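Local coordinates for pyruvate carboxylase protein (Rhizobium etli, PDB 2QF7), which is a multidomain protein of the biotin-dependent carboxylase family, joining biotin carboxylase-type, TIM-barrel, conserved carboxylase and biotin-carrier modules in a single chain, at residues D610-L615 against S988-A993; S931-D936 against E946-K951; P506-N511 against Y1023-A1028. One frame throughout, in Å; residues are numbered along the deposited sequence.

Contact 1: residues D610-L615 against S988-A993; sequences DPWERL and SDFEFA
An offset (parallel-displaced) stack of Trp-612 on Phe-990 joins the first turns of two helices, 611-621 from the outer layer of the TIM barrel and 989-997 from the conserved carboxylase region. The six-membered ring of Trp-612 and the ring of Phe-990 are almost parallel, at 7°, with their centroids 4.4 Å apart. Shifted along the indole, Phe-990 also lays its CB over the face of the five-membered ring, a CH-pi contact 3.6 Å from that centroid. In both residues CG stands beside the backbone N and anti to the carbonyl carbon (chi1 -64° in Trp-612, -70° in Phe-990), which sends each ring into the space between the helices. Ala-993, one turn after Phe-990, approaches the indole obliquely, its CB 3.8 Å from CZ2 of Trp-612; a methyl group suits this spot because a wide ring already fills the gap. Although Trp-612 NE1 lies near Phe-990 O, its hydrogen bond goes to Ser-994 OG. Both helix starts are capped: Asp-610 OD1 accepts from Trp-612 N at 2.8 Å, while Ser-988 and Glu-991 form a capping box. Beyond the pair, Trp-612 meets Trp-595 of barrel strand 591-596 edge-to-face and Phe-600 of helix 599-607, and Gln-653 of helix 644-657 touches both Trp-612 and Phe-990.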
ATOM      1  N   ASP A 610      -1.063  -3.455  35.492  1.00 21.56           N
ATOM      2  CA  ASP A 610      -0.582  -3.721  36.844  1.00 22.32           C
ATOM      3  C   ASP A 610      -1.684  -4.342  37.712  1.00 21.33           C
ATOM      4  O   ASP A 610      -2.713  -3.699  37.945  1.00 23.03           O
ATOM      5  CB  ASP A 610      -0.067  -2.372  37.407  1.00 22.90           C
ATOM      6  CG  ASP A 610       0.491  -2.469  38.815  1.00 26.02           C
ATOM      7  OD1 ASP A 610       0.347  -3.495  39.473  1.00 29.24           O
ATOM      8  OD2 ASP A 610       1.121  -1.488  39.234  1.00 35.63           O
ATOM      9  N   PRO A 611      -1.507  -5.601  38.207  1.00 21.35           N
ATOM     10  CA  PRO A 611      -2.621  -6.116  39.017  1.00 20.32           C
ATOM     11  C   PRO A 611      -2.870  -5.299  40.308  1.00 20.27           C
ATOM     12  O   PRO A 611      -3.977  -5.327  40.867  1.00 19.61           O
ATOM     13  CB  PRO A 611      -2.181  -7.558  39.368  1.00 20.00           C
ATOM     14  CG  PRO A 611      -0.662  -7.497  39.327  1.00 21.06           C
ATOM     15  CD  PRO A 611      -0.397  -6.564  38.130  1.00 20.67           C
ATOM     16  N   TRP A 612      -1.847  -4.602  40.791  1.00 20.02           N
ATOM     17  CA  TRP A 612      -2.001  -3.849  42.036  1.00 21.33           C
ATOM     18  C   TRP A 612      -2.896  -2.642  41.806  1.00 22.49           C
ATOM     19  O   TRP A 612      -3.693  -2.251  42.685  1.00 23.03           O
ATOM     20  CB  TRP A 612      -0.628  -3.399  42.598  1.00 21.46           C
ATOM     21  CG  TRP A 612       0.236  -4.531  42.974  1.00 22.45           C
ATOM     22  CD1 TRP A 612       1.247  -5.079  42.218  1.00 22.89           C
ATOM     23  CD2 TRP A 612       0.147  -5.327  44.178  1.00 22.82           C
ATOM     24  NE1 TRP A 612       1.793  -6.148  42.885  1.00 21.97           N
ATOM     25  CE2 TRP A 612       1.141  -6.323  44.087  1.00 23.00           C
ATOM     26  CE3 TRP A 612      -0.665  -5.275  45.333  1.00 21.70           C
ATOM     27  CZ2 TRP A 612       1.376  -7.252  45.125  1.00 19.01           C
ATOM     28  CZ3 TRP A 612      -0.437  -6.219  46.353  1.00 22.02           C
ATOM     29  CH2 TRP A 612       0.576  -7.182  46.233  1.00 20.49           C
ATOM     30  N   GLU A 613      -2.706  -2.002  40.660  1.00 22.52           N
ATOM     31  CA  GLU A 613      -3.539  -0.844  40.299  1.00 23.48           C
ATOM     32  C   GLU A 613      -4.980  -1.286  40.120  1.00 22.95           C
ATOM     33  O   GLU A 613      -5.901  -0.608  40.583  1.00 23.04           O
ATOM     34  CB  GLU A 613      -3.036  -0.188  39.026  1.00 22.38           C
ATOM     35  CG  GLU A 613      -3.853   1.089  38.621  1.00 26.79           C
ATOM     36  CD  GLU A 613      -3.800   2.262  39.647  0.50 27.93           C
ATOM     37  OE1 GLU A 613      -3.178   2.146  40.744  0.50 26.56           O
ATOM     38  OE2 GLU A 613      -4.381   3.332  39.325  0.50 28.48           O
ATOM     39  N   ARG A 614      -5.193  -2.419  39.430  1.00 22.28           N
ATOM     40  CA  ARG A 614      -6.548  -2.928  39.305  1.00 22.69           C
ATOM     41  C   ARG A 614      -7.177  -3.103  40.688  1.00 23.15           C
ATOM     42  O   ARG A 614      -8.327  -2.714  40.923  1.00 22.73           O
ATOM     43  CB  ARG A 614      -6.561  -4.285  38.590  1.00 22.77           C
ATOM     44  CG  ARG A 614      -7.979  -4.824  38.417  1.00 24.09           C
ATOM     45  CD  ARG A 614      -7.995  -6.228  37.771  1.00 22.62           C
ATOM     46  NE  ARG A 614      -7.378  -6.251  36.438  1.00 22.56           N
ATOM     47  CZ  ARG A 614      -7.248  -7.373  35.705  1.00 24.87           C
ATOM     48  NH1 ARG A 614      -7.751  -8.542  36.180  1.00 20.75           N
ATOM     49  NH2 ARG A 614      -6.673  -7.326  34.491  1.00 19.69           N
ATOM     50  N   LEU A 615      -6.431  -3.696  41.618  1.00 22.27           N
ATOM     51  CA  LEU A 615      -7.007  -3.940  42.942  1.00 21.88           C
ATOM     52  C   LEU A 615      -7.281  -2.556  43.632  1.00 21.55           C
ATOM     53  O   LEU A 615      -8.318  -2.355  44.256  1.00 21.49           O
ATOM     54  CB  LEU A 615      -6.041  -4.813  43.775  1.00 21.86           C
ATOM     55  CG  LEU A 615      -6.385  -4.976  45.282  1.00 21.88           C
ATOM     56  CD1 LEU A 615      -7.743  -5.638  45.475  1.00 22.62           C
ATOM     57  CD2 LEU A 615      -5.313  -5.805  45.961  1.00 20.57           C
ATOM     58  N   SER A 988       8.493   0.077  43.936  1.00 23.92           N
ATOM     59  CA  SER A 988       7.663   0.091  45.133  1.00 23.82           C
ATOM     60  C   SER A 988       7.659  -1.295  45.774  1.00 23.60           C
ATOM     61  O   SER A 988       8.034  -2.275  45.133  1.00 23.46           O
ATOM     62  CB  SER A 988       6.236   0.504  44.778  1.00 22.96           C
ATOM     63  OG  SER A 988       5.627  -0.485  43.994  1.00 23.12           O
ATOM     64  N   ASP A 989       7.212  -1.395  47.022  1.00 23.30           N
ATOM     65  CA  ASP A 989       7.072  -2.714  47.639  1.00 23.08           C
ATOM     66  C   ASP A 989       6.146  -3.612  46.829  1.00 23.27           C
ATOM     67  O   ASP A 989       6.320  -4.812  46.829  1.00 24.03           O
ATOM     68  CB  ASP A 989       6.523  -2.614  49.057  1.00 22.71           C
ATOM     69  CG  ASP A 989       7.461  -1.863  50.000  1.00 24.48           C
ATOM     70  OD1 ASP A 989       8.642  -1.636  49.659  1.00 21.01           O
ATOM     71  OD2 ASP A 989       6.996  -1.531  51.101  1.00 26.31           O
ATOM     72  N   PHE A 990       5.114  -3.044  46.201  1.00 23.22           N
ATOM     73  CA  PHE A 990       4.167  -3.858  45.409  1.00 23.47           C
ATOM     74  C   PHE A 990       4.864  -4.407  44.163  1.00 22.03           C
ATOM     75  O   PHE A 990       4.704  -5.589  43.794  1.00 23.21           O
ATOM     76  CB  PHE A 990       2.943  -3.035  44.944  1.00 24.21           C
ATOM     77  CG  PHE A 990       1.984  -2.635  46.051  1.00 28.18           C
ATOM     78  CD1 PHE A 990       1.986  -3.279  47.289  1.00 30.77           C
ATOM     79  CD2 PHE A 990       1.008  -1.654  45.810  1.00 34.00           C
ATOM     80  CE1 PHE A 990       1.083  -2.922  48.321  1.00 32.57           C
ATOM     81  CE2 PHE A 990       0.076  -1.290  46.823  1.00 36.60           C
ATOM     82  CZ  PHE A 990       0.139  -1.922  48.095  1.00 33.61           C
ATOM     83  N   GLU A 991       5.604  -3.539  43.487  1.00 21.39           N
ATOM     84  CA  GLU A 991       6.404  -3.954  42.331  1.00 21.12           C
ATOM     85  C   GLU A 991       7.408  -5.030  42.731  1.00 21.41           C
ATOM     86  O   GLU A 991       7.664  -5.974  41.984  1.00 21.08           O
ATOM     87  CB  GLU A 991       7.154  -2.752  41.750  1.00 21.98           C
ATOM     88  CG  GLU A 991       6.257  -1.807  40.961  1.00 22.21           C
ATOM     89  CD  GLU A 991       7.062  -0.691  40.337  1.00 25.62           C
ATOM     90  OE1 GLU A 991       7.778   0.027  41.070  1.00 24.60           O
ATOM     91  OE2 GLU A 991       7.030  -0.567  39.086  1.00 28.01           O
ATOM     92  N   PHE A 992       8.031  -4.868  43.899  1.00 20.93           N
ATOM     93  CA  PHE A 992       8.972  -5.882  44.370  1.00 20.66           C
ATOM     94  C   PHE A 992       8.253  -7.236  44.596  1.00 20.70           C
ATOM     95  O   PHE A 992       8.794  -8.276  44.220  1.00 21.07           O
ATOM     96  CB  PHE A 992       9.709  -5.407  45.615  1.00 20.57           C
ATOM     97  CG  PHE A 992      10.735  -6.385  46.137  1.00 21.54           C
ATOM     98  CD1 PHE A 992      11.653  -6.993  45.277  1.00 23.32           C
ATOM     99  CD2 PHE A 992      10.782  -6.691  47.483  1.00 21.74           C
ATOM    100  CE1 PHE A 992      12.621  -7.897  45.751  1.00 22.49           C
ATOM    101  CE2 PHE A 992      11.750  -7.580  47.989  1.00 23.92           C
ATOM    102  CZ  PHE A 992      12.659  -8.196  47.113  1.00 24.85           C
ATOM    103  N   ALA A 993       7.066  -7.222  45.206  1.00 20.13           N
ATOM    104  CA  ALA A 993       6.267  -8.444  45.309  1.00 21.43           C
ATOM    105  C   ALA A 993       5.964  -9.099  43.928  1.00 21.87           C
ATOM    106  O   ALA A 993       5.976 -10.340  43.802  1.00 20.70           O
ATOM    107  CB  ALA A 993       4.948  -8.182  46.078  1.00 21.33           C
TER

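Contact 2: residues S931-D936 against E946-K951; sequences SMLKGD and EALQKK
Gln-949 reaches from helix 946-953 to the last turn of helix 927-934 and donates an N-H from NE2 to Leu-933 O, 2.9 Å away. The bond is close to straight, 167° at the hydrogen, and the acceptor lies nearly in the amide plane of Gln-949, although the donor is tilted somewhat from the plane of the carbonyl. With CG anti to its backbone N (chi1 159°) and its chain extended beyond CG, Gln-949 slides past Leu-933 in the opposite direction, so that the amide arrives beside the Leu-933 backbone. The leucine side chain faces the second helix: its CD1 packs 4.0 Å from CG of Leu-948, its CD2 4.0 Å from CD2 of Leu-948, and the two branched chains cross at about a right angle. Farther out, Ser-931 O accepts from both Gly-935 N and Asp-936 N, and Ser-931 OG donates to Asp-936 OD2 at 2.7 Å. Gly-935 suits the helix exit, since at its phi of 132° a side chain would press on the preceding carbonyl oxygen. Leu-948 is backed by Phe-886 and by Val-916 and Val-917 of helix 913-917, while Asp-936 OD1 is held by Tyr-959 OH. The contact thus pairs an apolar seam with one polar bond: a neutral amide supplies a donor to a carbonyl in the final helical turn, where the partial negative charge of the helix end probably favours it.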
ATOM      1  N   SER A 931       8.470 -34.125  38.717  1.00 21.29           N
ATOM      2  CA  SER A 931       8.541 -33.161  39.809  1.00 22.43           C
ATOM      3  C   SER A 931       7.486 -33.427  40.888  1.00 22.49           C
ATOM      4  O   SER A 931       7.771 -33.309  42.077  1.00 22.02           O
ATOM      5  CB  SER A 931       8.409 -31.753  39.232  1.00 22.70           C
ATOM      6  OG  SER A 931       8.131 -30.817  40.237  1.00 25.28           O
ATOM      7  N   MET A 932       6.257 -33.763  40.475  1.00 22.19           N
ATOM      8  CA  MET A 932       5.211 -34.136  41.421  1.00 21.95           C
ATOM      9  C   MET A 932       5.582 -35.389  42.232  1.00 20.89           C
ATOM     10  O   MET A 932       5.434 -35.411  43.462  1.00 20.77           O
ATOM     11  CB  MET A 932       3.871 -34.375  40.703  1.00 21.22           C
ATOM     12  CG  MET A 932       2.757 -34.643  41.694  1.00 22.50           C
ATOM     13  SD  MET A 932       1.123 -34.653  40.978  1.00 23.85           S
ATOM     14  CE  MET A 932       1.193 -36.285  40.257  1.00 22.28           C
ATOM     15  N   LEU A 933       6.041 -36.433  41.554  1.00 19.49           N
ATOM     16  CA  LEU A 933       6.383 -37.669  42.256  1.00 20.33           C
ATOM     17  C   LEU A 933       7.623 -37.465  43.137  1.00 20.25           C
ATOM     18  O   LEU A 933       7.772 -38.123  44.174  1.00 19.81           O
ATOM     19  CB  LEU A 933       6.588 -38.819  41.259  1.00 20.60           C
ATOM     20  CG  LEU A 933       5.304 -39.234  40.495  1.00 20.61           C
ATOM     21  CD1 LEU A 933       5.717 -40.027  39.266  1.00 18.97           C
ATOM     22  CD2 LEU A 933       4.394 -40.101  41.387  1.00 22.78           C
ATOM     23  N   LYS A 934       8.495 -36.539  42.725  1.00 19.94           N
ATOM     24  CA  LYS A 934       9.658 -36.166  43.541  1.00 20.95           C
ATOM     25  C   LYS A 934       9.238 -35.559  44.896  1.00 21.00           C
ATOM     26  O   LYS A 934       9.919 -35.770  45.909  1.00 20.35           O
ATOM     27  CB  LYS A 934      10.539 -35.147  42.814  1.00 21.55           C
ATOM     28  CG  LYS A 934      11.842 -34.809  43.588  1.00 22.00           C
ATOM     29  CD  LYS A 934      12.607 -33.719  42.844  1.00 23.66           C
ATOM     30  CE  LYS A 934      13.983 -33.417  43.486  1.00 26.70           C
ATOM     31  NZ  LYS A 934      14.592 -32.269  42.735  1.00 29.13           N
ATOM     32  N   GLY A 935       8.183 -34.743  44.882  1.00 19.67           N
ATOM     33  CA  GLY A 935       7.619 -34.145  46.083  1.00 20.57           C
ATOM     34  C   GLY A 935       7.361 -32.655  46.012  1.00 21.65           C
ATOM     35  O   GLY A 935       6.901 -32.065  46.986  1.00 21.60           O
ATOM     36  N   ASP A 936       7.599 -32.054  44.851  1.00 21.81           N
ATOM     37  CA  ASP A 936       7.549 -30.606  44.698  1.00 22.56           C
ATOM     38  C   ASP A 936       6.174 -30.018  44.892  1.00 22.28           C
ATOM     39  O   ASP A 936       6.050 -28.819  45.119  1.00 22.38           O
ATOM     40  CB  ASP A 936       8.087 -30.178  43.338  1.00 23.59           C
ATOM     41  CG  ASP A 936       9.601 -30.412  43.184  1.00 26.52           C
ATOM     42  OD1 ASP A 936      10.319 -30.610  44.202  1.00 26.76           O
ATOM     43  OD2 ASP A 936      10.078 -30.396  42.016  1.00 26.30           O
ATOM     44  N   GLU A 946       4.606 -46.275  44.922  1.00 24.53           N
ATOM     45  CA  GLU A 946       6.043 -46.504  44.962  1.00 25.25           C
ATOM     46  C   GLU A 946       6.648 -46.919  43.620  1.00 25.13           C
ATOM     47  O   GLU A 946       7.686 -46.378  43.206  1.00 25.31           O
ATOM     48  CB  GLU A 946       6.412 -47.537  46.050  1.00 26.29           C
ATOM     49  CG  GLU A 946       6.245 -47.016  47.509  1.00 27.91           C
ATOM     50  CD  GLU A 946       6.565 -48.101  48.538  0.50 26.75           C
ATOM     51  OE1 GLU A 946       6.972 -49.205  48.130  0.50 27.69           O
ATOM     52  OE2 GLU A 946       6.406 -47.852  49.750  0.50 29.61           O
ATOM     53  N   ALA A 947       6.016 -47.876  42.941  1.00 25.09           N
ATOM     54  CA  ALA A 947       6.557 -48.383  41.658  1.00 25.18           C
ATOM     55  C   ALA A 947       6.585 -47.321  40.539  1.00 23.91           C
ATOM     56  O   ALA A 947       7.574 -47.187  39.816  1.00 23.28           O
ATOM     57  CB  ALA A 947       5.809 -49.650  41.198  1.00 25.88           C
ATOM     58  N   LEU A 948       5.497 -46.583  40.392  1.00 22.85           N
ATOM     59  CA  LEU A 948       5.468 -45.450  39.494  1.00 22.50           C
ATOM     60  C   LEU A 948       6.541 -44.416  39.853  1.00 22.09           C
ATOM     61  O   LEU A 948       7.265 -43.934  38.968  1.00 21.93           O
ATOM     62  CB  LEU A 948       4.076 -44.801  39.510  1.00 22.24           C
ATOM     63  CG  LEU A 948       3.809 -43.494  38.759  1.00 24.62           C
ATOM     64  CD1 LEU A 948       3.823 -43.753  37.256  1.00 23.83           C
ATOM     65  CD2 LEU A 948       2.482 -42.886  39.199  1.00 21.32           C
ATOM     66  N   GLN A 949       6.622 -44.041  41.133  1.00 20.57           N
ATOM     67  CA  GLN A 949       7.580 -43.009  41.519  1.00 21.24           C
ATOM     68  C   GLN A 949       9.025 -43.460  41.225  1.00 21.05           C
ATOM     69  O   GLN A 949       9.809 -42.705  40.650  1.00 20.84           O
ATOM     70  CB  GLN A 949       7.350 -42.577  42.988  1.00 22.06           C
ATOM     71  CG  GLN A 949       8.492 -41.909  43.742  1.00 20.88           C
ATOM     72  CD  GLN A 949       8.148 -41.820  45.223  1.00 22.10           C
ATOM     73  OE1 GLN A 949       8.209 -42.810  45.942  1.00 23.17           O
ATOM     74  NE2 GLN A 949       7.739 -40.643  45.664  1.00 19.06           N
ATOM     75  N   LYS A 950       9.346 -44.701  41.564  1.00 21.58           N
ATOM     76  CA  LYS A 950      10.679 -45.248  41.283  1.00 22.35           C
ATOM     77  C   LYS A 950      10.996 -45.212  39.791  1.00 22.88           C
ATOM     78  O   LYS A 950      12.091 -44.787  39.385  1.00 23.31           O
ATOM     79  CB  LYS A 950      10.808 -46.692  41.798  1.00 22.53           C
ATOM     80  CG  LYS A 950      12.249 -47.160  41.982  1.00 22.22           C
ATOM     81  CD  LYS A 950      12.328 -48.651  42.437  1.00 24.28           C
ATOM     82  CE  LYS A 950      13.695 -48.927  43.085  1.00 26.73           C
ATOM     83  NZ  LYS A 950      13.993 -50.373  43.428  0.50 25.05           N
ATOM     84  N   LYS A 951      10.055 -45.678  38.969  1.00 23.33           N
ATOM     85  CA  LYS A 951      10.272 -45.690  37.523  1.00 23.42           C
ATOM     86  C   LYS A 951      10.541 -44.291  36.987  1.00 23.20           C
ATOM     87  O   LYS A 951      11.529 -44.077  36.269  1.00 22.87           O
ATOM     88  CB  LYS A 951       9.092 -46.307  36.782  1.00 23.87           C
ATOM     89  CG  LYS A 951       9.340 -46.442  35.281  1.00 23.52           C
ATOM     90  CD  LYS A 951       8.293 -47.286  34.649  1.00 24.62           C
ATOM     91  CE  LYS A 951       8.351 -47.166  33.141  1.00 27.62           C
ATOM     92  NZ  LYS A 951       7.249 -47.958  32.533  1.00 25.09           N
TER

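Contact 3: residues P506-N511 against Y1023-A1028; sequences PKPLEN and YFYGLA
Tyr-1025 points its ring from the end of helix 1020-1025 at the irregular loop segment 506-511, where Lys-507 and Pro-508 approach it obliquely from the same side of its plane, one near CE1, the other near CE2. The aliphatic stem of Lys-507 makes its contact, with CG 3.7 Å and CE 4.0 Å from CE1 of Tyr-1025. Pro-508 brings CD to 3.8 Å from CE2 of Tyr-1025 and to 3.5 Å from its OH. Proline suits the place, offering a stiff apolar CD near the CE2 and OH end where the backbone is extended. CG of Tyr-1025 stands anti to its carbonyl carbon (chi1 -52°), which carries the ring away from the helix end toward the loop. Phe-1024 CB covers part of the opposite ring face, toward the rim. A water in the ring plane, 2.7 Å from Tyr-1025 OH, joins it to the loop; the water donates to Pro-506 O, also at 2.7 Å. Gly-1026 turns the chain out of the helix with positive phi, which glycine tolerates easily. The whole is a water-bridged surface contact between a helix C-terminus of the conserved carboxylase region and the loop joining helices 483-497 and 529-536.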
ATOM      1  N   PRO A 506     -10.983 -14.443  16.279  1.00 29.78           N
ATOM      2  CA  PRO A 506     -12.202 -13.749  15.861  1.00 29.86           C
ATOM      3  C   PRO A 506     -12.249 -12.297  16.388  1.00 30.11           C
ATOM      4  O   PRO A 506     -11.580 -11.963  17.377  1.00 27.44           O
ATOM      5  CB  PRO A 506     -13.322 -14.589  16.477  1.00 29.35           C
ATOM      6  CG  PRO A 506     -12.710 -15.973  16.656  1.00 30.06           C
ATOM      7  CD  PRO A 506     -11.278 -15.687  17.023  1.00 30.23           C
ATOM      8  N   LYS A 507     -12.999 -11.448  15.695  1.00 31.39           N
ATOM      9  CA  LYS A 507     -13.103 -10.038  16.058  1.00 33.08           C
ATOM     10  C   LYS A 507     -14.499  -9.730  16.552  1.00 33.12           C
ATOM     11  O   LYS A 507     -15.438 -10.431  16.185  1.00 33.53           O
ATOM     12  CB  LYS A 507     -12.681  -9.148  14.878  1.00 34.41           C
ATOM     13  CG  LYS A 507     -11.168  -8.921  14.906  1.00 35.49           C
ATOM     14  CD  LYS A 507     -10.588  -8.347  13.621  1.00 39.58           C
ATOM     15  CE  LYS A 507      -9.022  -8.456  13.612  1.00 39.58           C
ATOM     16  NZ  LYS A 507      -8.501  -9.861  13.929  1.00 40.87           N
ATOM     17  N   PRO A 508     -14.642  -8.729  17.444  1.00 33.21           N
ATOM     18  CA  PRO A 508     -15.999  -8.357  17.803  1.00 34.38           C
ATOM     19  C   PRO A 508     -16.776  -7.872  16.580  1.00 36.50           C
ATOM     20  O   PRO A 508     -16.191  -7.233  15.678  1.00 36.18           O
ATOM     21  CB  PRO A 508     -15.800  -7.209  18.804  1.00 33.89           C
ATOM     22  CG  PRO A 508     -14.462  -7.432  19.329  1.00 32.77           C
ATOM     23  CD  PRO A 508     -13.652  -7.939  18.184  1.00 31.99           C
ATOM     24  N   LEU A 509     -18.069  -8.199  16.563  1.00 38.85           N
ATOM     25  CA  LEU A 509     -19.022  -7.672  15.580  1.00 41.76           C
ATOM     26  C   LEU A 509     -18.838  -6.164  15.529  1.00 43.25           C
ATOM     27  O   LEU A 509     -18.985  -5.499  16.561  1.00 43.82           O
ATOM     28  CB  LEU A 509     -20.459  -8.037  15.979  1.00 41.32           C
ATOM     29  CG  LEU A 509     -20.917  -9.488  15.782  1.00 43.00           C
ATOM     30  N   GLU A 510     -18.541  -5.633  14.336  1.00 45.04           N
ATOM     31  CA  GLU A 510     -17.929  -4.302  14.164  1.00 47.11           C
ATOM     32  C   GLU A 510     -18.815  -3.087  14.501  1.00 48.89           C
ATOM     33  O   GLU A 510     -18.347  -1.930  14.452  1.00 49.09           O
ATOM     34  N   ASN A 511     -20.075  -3.352  14.861  1.00 49.75           N
ATOM     35  CA  ASN A 511     -21.052  -2.298  15.171  1.00 50.66           C
ATOM     36  C   ASN A 511     -20.391  -1.079  15.846  1.00 50.26           C
ATOM     37  O   ASN A 511     -20.094  -0.090  15.158  1.00 51.27           O
ATOM     38  CB  ASN A 511     -22.242  -2.829  15.995  1.00 51.26           C
ATOM     39  CG  ASN A 511     -22.688  -4.230  15.574  1.00 53.16           C
ATOM     40  OD1 ASN A 511     -23.835  -4.614  15.800  1.00 55.89           O
ATOM     41  ND2 ASN A 511     -21.785  -5.000  14.981  1.00 54.98           N
ATOM     42  N   TYR A1023      -7.373  -0.839  23.058  1.00 14.01           N
ATOM     43  CA  TYR A1023      -6.253  -1.638  23.559  1.00 13.34           C
ATOM     44  C   TYR A1023      -5.877  -2.788  22.581  1.00 13.71           C
ATOM     45  O   TYR A1023      -4.698  -2.990  22.238  1.00 13.67           O
ATOM     46  CB  TYR A1023      -6.485  -2.154  25.005  1.00 12.75           C
ATOM     47  CG  TYR A1023      -5.336  -2.986  25.440  1.00 15.07           C
ATOM     48  CD1 TYR A1023      -4.098  -2.396  25.768  1.00 14.97           C
ATOM     49  CD2 TYR A1023      -5.412  -4.357  25.391  1.00 16.37           C
ATOM     50  CE1 TYR A1023      -2.998  -3.178  26.101  1.00 13.69           C
ATOM     51  CE2 TYR A1023      -4.316  -5.155  25.711  1.00 15.11           C
ATOM     52  CZ  TYR A1023      -3.106  -4.564  26.043  1.00 14.47           C
ATOM     53  OH  TYR A1023      -2.019  -5.377  26.338  1.00 14.65           O
ATOM     54  N   PHE A1024      -6.868  -3.563  22.176  1.00 14.49           N
ATOM     55  CA  PHE A1024      -6.589  -4.745  21.307  1.00 16.22           C
ATOM     56  C   PHE A1024      -6.466  -4.445  19.802  1.00 17.53           C
ATOM     57  O   PHE A1024      -5.728  -5.148  19.096  1.00 17.29           O
ATOM     58  CB  PHE A1024      -7.659  -5.819  21.489  1.00 14.84           C
ATOM     59  CG  PHE A1024      -7.593  -6.516  22.814  1.00 14.80           C
ATOM     60  CD1 PHE A1024      -6.444  -7.212  23.195  1.00 17.01           C
ATOM     61  CD2 PHE A1024      -8.666  -6.492  23.666  1.00 15.81           C
ATOM     62  CE1 PHE A1024      -6.376  -7.874  24.442  1.00 16.41           C
ATOM     63  CE2 PHE A1024      -8.618  -7.163  24.897  1.00 17.24           C
ATOM     64  CZ  PHE A1024      -7.456  -7.841  25.288  1.00 17.22           C
ATOM     65  N   TYR A1025      -7.189  -3.427  19.328  1.00 18.92           N
ATOM     66  CA  TYR A1025      -7.274  -3.109  17.860  1.00 18.92           C
ATOM     67  C   TYR A1025      -6.873  -1.692  17.433  1.00 20.73           C
ATOM     68  O   TYR A1025      -6.832  -1.387  16.234  1.00 20.23           O
ATOM     69  CB  TYR A1025      -8.680  -3.411  17.350  1.00 16.98           C
ATOM     70  CG  TYR A1025      -9.111  -4.803  17.715  1.00 15.79           C
ATOM     71  CD1 TYR A1025      -8.619  -5.910  17.020  1.00 15.50           C
ATOM     72  CD2 TYR A1025      -9.970  -5.009  18.771  1.00 15.56           C
ATOM     73  CE1 TYR A1025      -8.995  -7.230  17.404  1.00 15.13           C
ATOM     74  CE2 TYR A1025     -10.348  -6.258  19.148  1.00 12.90           C
ATOM     75  CZ  TYR A1025      -9.874  -7.361  18.465  1.00 13.34           C
ATOM     76  OH  TYR A1025     -10.290  -8.594  18.883  1.00 11.46           O
ATOM     77  N   GLY A1026      -6.596  -0.811  18.391  1.00 21.38           N
ATOM     78  CA  GLY A1026      -6.189   0.565  18.060  1.00 21.52           C
ATOM     79  C   GLY A1026      -7.368   1.363  17.556  1.00 23.38           C
ATOM     80  O   GLY A1026      -8.536   1.013  17.827  1.00 23.06           O
ATOM     81  N   LEU A1027      -7.085   2.418  16.795  1.00 23.97           N
ATOM     82  CA  LEU A1027      -8.142   3.290  16.232  1.00 25.08           C
ATOM     83  C   LEU A1027      -8.283   3.137  14.722  1.00 26.28           C
ATOM     84  O   LEU A1027      -7.283   3.239  13.991  1.00 26.62           O
ATOM     85  CB  LEU A1027      -7.844   4.768  16.523  1.00 24.64           C
ATOM     86  CG  LEU A1027      -7.992   5.209  17.987  1.00 25.44           C
ATOM     87  CD1 LEU A1027      -7.470   6.653  18.194  1.00 24.36           C
ATOM     88  CD2 LEU A1027      -9.457   5.090  18.398  1.00 26.90           C
ATOM     89  N   ALA A1028      -9.513   2.938  14.252  1.00 25.48           N
ATOM     90  CA  ALA A1028      -9.796   3.037  12.814  1.00 24.58           C
ATOM     91  C   ALA A1028      -9.633   4.493  12.309  1.00 24.44           C
ATOM     92  O   ALA A1028      -9.555   5.487  13.098  1.00 22.36           O
ATOM     93  CB  ALA A1028     -11.189   2.484  12.477  1.00 24.97           C
TER
HETATM   94  O   HOH W   1      -9.346 -10.533  17.287  1.00 21.91           O

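Along the chain the three contacts are nested: contact 2 lies inside the loop closed by contact 1, and contact 1 inside that closed by contact 3. Contacts 1 and 3 are neighbours, their centres 29 Å apart and nearest atoms about 9 Å. Tyr-1023 OH bonds to Thr-608 OG1, just before contact 1, and helix 999-1012 follows 989-997 and precedes 1020-1025. In each of these two, a helix of the conserved carboxylase region meets an earlier part of the chain, 610-615 or 506-511. Contact 2 is internal to that region and stands apart, its centre 37 Å from contact 1 and 48 Å from contact 3. None of them includes the carboxylated Lys-729, which follows barrel strand 725-727.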